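Local coordinates for sister chromatid cohesion protein 2 (Saccharomyces cerevisiae, PDB 4XDN) that forms with Scc4 the complex that loads cohesin stably onto chromatin, its N-terminal region alone sufficing to bind Scc4, at residues 103-108 with 146-151. Residues are numbered along the deposited sequence; the frame is centred on the assembly and turned at random.
Sequences LVFKRP and SINIEK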
ATOM      1  N   LEU B 103     -24.908 -18.781  15.133  1.00 35.81           N
ATOM      2  CA  LEU B 103     -23.690 -17.977  15.138  1.00 34.37           C
ATOM      3  C   LEU B 103     -22.464 -18.742  14.654  1.00 33.45           C
ATOM      4  O   LEU B 103     -22.191 -19.855  15.102  1.00 33.93           O
ATOM      5  CB  LEU B 103     -23.431 -17.431  16.544  1.00 33.75           C
ATOM      6  CG  LEU B 103     -24.571 -16.609  17.156  1.00 31.63           C
ATOM      7  CD1 LEU B 103     -24.198 -16.144  18.557  1.00 28.89           C
ATOM      8  CD2 LEU B 103     -24.932 -15.418  16.271  1.00 31.56           C
ATOM      9  N   VAL B 104     -21.730 -18.122  13.733  1.00 33.17           N
ATOM     10  CA  VAL B 104     -20.471 -18.660  13.230  1.00 32.03           C
ATOM     11  C   VAL B 104     -19.358 -17.654  13.487  1.00 31.68           C
ATOM     12  O   VAL B 104     -19.334 -16.581  12.885  1.00 33.59           O
ATOM     13  CB  VAL B 104     -20.539 -18.968  11.723  1.00 34.55           C
ATOM     14  CG1 VAL B 104     -19.232 -19.584  11.243  1.00 37.24           C
ATOM     15  CG2 VAL B 104     -21.707 -19.891  11.418  1.00 34.48           C
ATOM     16  N   PHE B 105     -18.439 -18.008  14.379  1.00 29.50           N
ATOM     17  CA  PHE B 105     -17.376 -17.099  14.794  1.00 28.30           C
ATOM     18  C   PHE B 105     -16.157 -17.206  13.875  1.00 30.22           C
ATOM     19  O   PHE B 105     -15.946 -18.229  13.224  1.00 30.59           O
ATOM     20  CB  PHE B 105     -16.992 -17.379  16.247  1.00 26.97           C
ATOM     21  CG  PHE B 105     -18.101 -17.098  17.221  1.00 27.27           C
ATOM     22  CD1 PHE B 105     -18.301 -15.819  17.713  1.00 26.71           C
ATOM     23  CD2 PHE B 105     -18.955 -18.106  17.628  1.00 29.01           C
ATOM     24  CE1 PHE B 105     -19.325 -15.552  18.600  1.00 27.81           C
ATOM     25  CE2 PHE B 105     -19.983 -17.848  18.518  1.00 31.15           C
ATOM     26  CZ  PHE B 105     -20.168 -16.568  19.004  1.00 29.03           C
ATOM     27  N   LYS B 106     -15.361 -16.141  13.830  1.00 30.39           N
ATOM     28  CA  LYS B 106     -14.290 -16.025  12.848  1.00 32.81           C
ATOM     29  C   LYS B 106     -12.982 -16.674  13.289  1.00 31.41           C
ATOM     30  O   LYS B 106     -12.352 -16.239  14.252  1.00 30.98           O
ATOM     31  CB  LYS B 106     -14.032 -14.553  12.524  1.00 38.25           C
ATOM     32  CG  LYS B 106     -15.198 -13.859  11.850  1.00 47.84           C
ATOM     33  CD  LYS B 106     -14.728 -12.692  10.999  1.00 56.79           C
ATOM     34  CE  LYS B 106     -14.030 -11.638  11.839  1.00 63.70           C
ATOM     35  NZ  LYS B 106     -13.942 -10.333  11.128  1.00 67.40           N
ATOM     36  N   ARG B 107     -12.581 -17.714  12.569  1.00 32.90           N
ATOM     37  CA  ARG B 107     -11.255 -18.292  12.728  1.00 34.11           C
ATOM     38  C   ARG B 107     -10.217 -17.234  12.365  1.00 31.70           C
ATOM     39  O   ARG B 107     -10.205 -16.756  11.236  1.00 30.36           O
ATOM     40  CB  ARG B 107     -11.095 -19.529  11.841  1.00 40.49           C
ATOM     41  CG  ARG B 107      -9.689 -20.135  11.817  1.00 47.03           C
ATOM     42  CD  ARG B 107      -9.380 -20.890  13.082  1.00 49.58           C
ATOM     43  NE  ARG B 107     -10.296 -22.009  13.269  1.00 52.21           N
ATOM     44  CZ  ARG B 107     -10.215 -22.876  14.270  1.00 52.02           C
ATOM     45  NH1 ARG B 107      -9.253 -22.757  15.174  1.00 51.58           N
ATOM     46  NH2 ARG B 107     -11.096 -23.862  14.368  1.00 52.87           N
ATOM     47  N   PRO B 108      -9.350 -16.853  13.318  1.00 33.82           N
ATOM     48  CA  PRO B 108      -8.346 -15.842  12.975  1.00 35.00           C
ATOM     49  C   PRO B 108      -7.169 -16.433  12.203  1.00 34.23           C
ATOM     50  O   PRO B 108      -6.876 -17.621  12.341  1.00 32.43           O
ATOM     51  CB  PRO B 108      -7.901 -15.320  14.341  1.00 36.38           C
ATOM     52  CG  PRO B 108      -8.064 -16.486  15.244  1.00 36.80           C
ATOM     53  CD  PRO B 108      -9.262 -17.251  14.735  1.00 35.40           C
ATOM     54  N   SER B 146     -19.605 -23.779  20.457  1.00 67.01           N
ATOM     55  CA  SER B 146     -19.346 -22.720  19.481  1.00 54.10           C
ATOM     56  C   SER B 146     -18.634 -23.217  18.230  1.00 46.88           C
ATOM     57  O   SER B 146     -17.659 -23.967  18.302  1.00 44.95           O
ATOM     58  CB  SER B 146     -18.537 -21.600  20.137  1.00 49.73           C
ATOM     59  OG  SER B 146     -17.330 -22.116  20.660  1.00 47.82           O
ATOM     60  N   ILE B 147     -19.142 -22.791  17.077  1.00 43.68           N
ATOM     61  CA  ILE B 147     -18.579 -23.175  15.789  1.00 41.20           C
ATOM     62  C   ILE B 147     -17.661 -22.062  15.277  1.00 37.04           C
ATOM     63  O   ILE B 147     -18.080 -20.915  15.132  1.00 35.18           O
ATOM     64  CB  ILE B 147     -19.697 -23.488  14.759  1.00 88.60           C
ATOM     65  CG1 ILE B 147     -19.117 -23.654  13.355  1.00 87.23           C
ATOM     66  CG2 ILE B 147     -20.759 -22.395  14.755  1.00 89.98           C
ATOM     67  CD1 ILE B 147     -20.125 -24.170  12.353  1.00 86.56           C
ATOM     68  N   ASN B 148     -16.399 -22.413  15.037  1.00 36.92           N
ATOM     69  CA  ASN B 148     -15.409 -21.474  14.514  1.00 39.69           C
ATOM     70  C   ASN B 148     -14.997 -21.869  13.102  1.00 39.36           C
ATOM     71  O   ASN B 148     -14.575 -22.998  12.867  1.00 39.12           O
ATOM     72  CB  ASN B 148     -14.186 -21.423  15.431  1.00 44.32           C
ATOM     73  CG  ASN B 148     -14.551 -21.096  16.865  1.00 50.20           C
ATOM     74  OD1 ASN B 148     -15.613 -20.533  17.132  1.00 55.68           O
ATOM     75  ND2 ASN B 148     -13.673 -21.445  17.798  1.00 50.19           N
ATOM     76  N   ILE B 149     -15.116 -20.927  12.171  1.00 40.41           N
ATOM     77  CA  ILE B 149     -14.966 -21.218  10.749  1.00 40.37           C
ATOM     78  C   ILE B 149     -14.103 -20.169  10.045  1.00 42.37           C
ATOM     79  O   ILE B 149     -14.040 -19.015  10.470  1.00 40.25           O
ATOM     80  CB  ILE B 149     -16.366 -21.318  10.072  1.00 59.84           C
ATOM     81  CG1 ILE B 149     -16.960 -22.713  10.312  1.00 59.59           C
ATOM     82  CG2 ILE B 149     -16.299 -20.995   8.579  1.00 61.60           C
ATOM     83  CD1 ILE B 149     -18.265 -23.005   9.565  1.00 58.70           C
ATOM     84  N   GLU B 150     -13.434 -20.596   8.974  1.00 46.20           N
ATOM     85  CA  GLU B 150     -12.632 -19.712   8.132  1.00 51.76           C
ATOM     86  C   GLU B 150     -13.467 -19.104   7.010  1.00 57.09           C
ATOM     87  O   GLU B 150     -14.510 -19.641   6.642  1.00 57.47           O
ATOM     88  CB  GLU B 150     -11.453 -20.478   7.523  1.00 54.87           C
ATOM     89  CG  GLU B 150     -10.452 -21.005   8.532  1.00 61.03           C
ATOM     90  CD  GLU B 150      -9.330 -21.801   7.886  1.00 67.92           C
ATOM     91  OE1 GLU B 150      -9.392 -22.033   6.660  1.00 71.92           O
ATOM     92  OE2 GLU B 150      -8.384 -22.196   8.601  1.00 69.41           O
ATOM     93  N   LYS B 151     -12.997 -17.993   6.456  1.00 64.11           N
ATOM     94  CA  LYS B 151     -13.660 -17.372   5.313  1.00 71.99           C
ATOM     95  C   LYS B 151     -13.612 -18.285   4.091  1.00 74.38           C
ATOM     96  O   LYS B 151     -14.532 -19.068   3.850  1.00 75.31           O
ATOM     97  CB  LYS B 151     -13.012 -16.027   4.982  1.00 76.54           C
ATOM     98  CG  LYS B 151     -13.856 -14.826   5.371  1.00 80.76           C
ATOM     99  CD  LYS B 151     -13.102 -13.519   5.176  1.00 83.96           C
ATOM    100  CE  LYS B 151     -12.034 -13.322   6.245  1.00 86.18           C
ATOM    101  NZ  LYS B 151     -11.252 -12.073   6.035  1.00 87.39           N
TER
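F105 lends both its backbone polar groups to the strand at 147-149: its N donates to I147 O at 3.0 Å, and its O accepts from I149 N in a nearly straight bond (171° at the hydrogen). R107 N then reaches I149 O at 2.9 Å, though this donor stands 45° out of the carbonyl plane. The pattern, F105 bonding to both residues that flank N148, marks a parallel pair, and N148 CA adds a CA-H...O contact to F105 O. Side chains fill in around the ladder. V104 sets CG1 anti to the backbone N (chi1 -177°), which lays that methyl against I149 CB at 3.5 Å; two beta-branched residues suit extended backbone. On the face bearing F105 and N148, the phenyl ring brings its edge to I147 O. R107 bends its chain at chi2 and chi3, and the turn carries one guanidinium face over N148 CB, with NH2 4.1 Å from that carbon. Nearer the backbone, R107 CG rests on E150 CG at 3.5 Å, so aliphatic parts make this contact while the opposite charges stay apart. The charge of R107 is instead answered outside the two strands, where NH1 forms a salt bridge with an acidic side chain of the partner protein's chain. Replacing R107, say by an alanine, would probably leave that acid without its mate and strip the guanidinium from over N148 CB and the CG packing from E150. The partner chain also hydrogen-bonds to the backbone of V104 and K106 and meets the F105 ring with an aromatic one. Strand 104-106 therefore lies between 147-149 and the other protein, its successive residues bonding alternately to each, an arrangement consistent with an N-terminal region that is sufficient to bind Scc4.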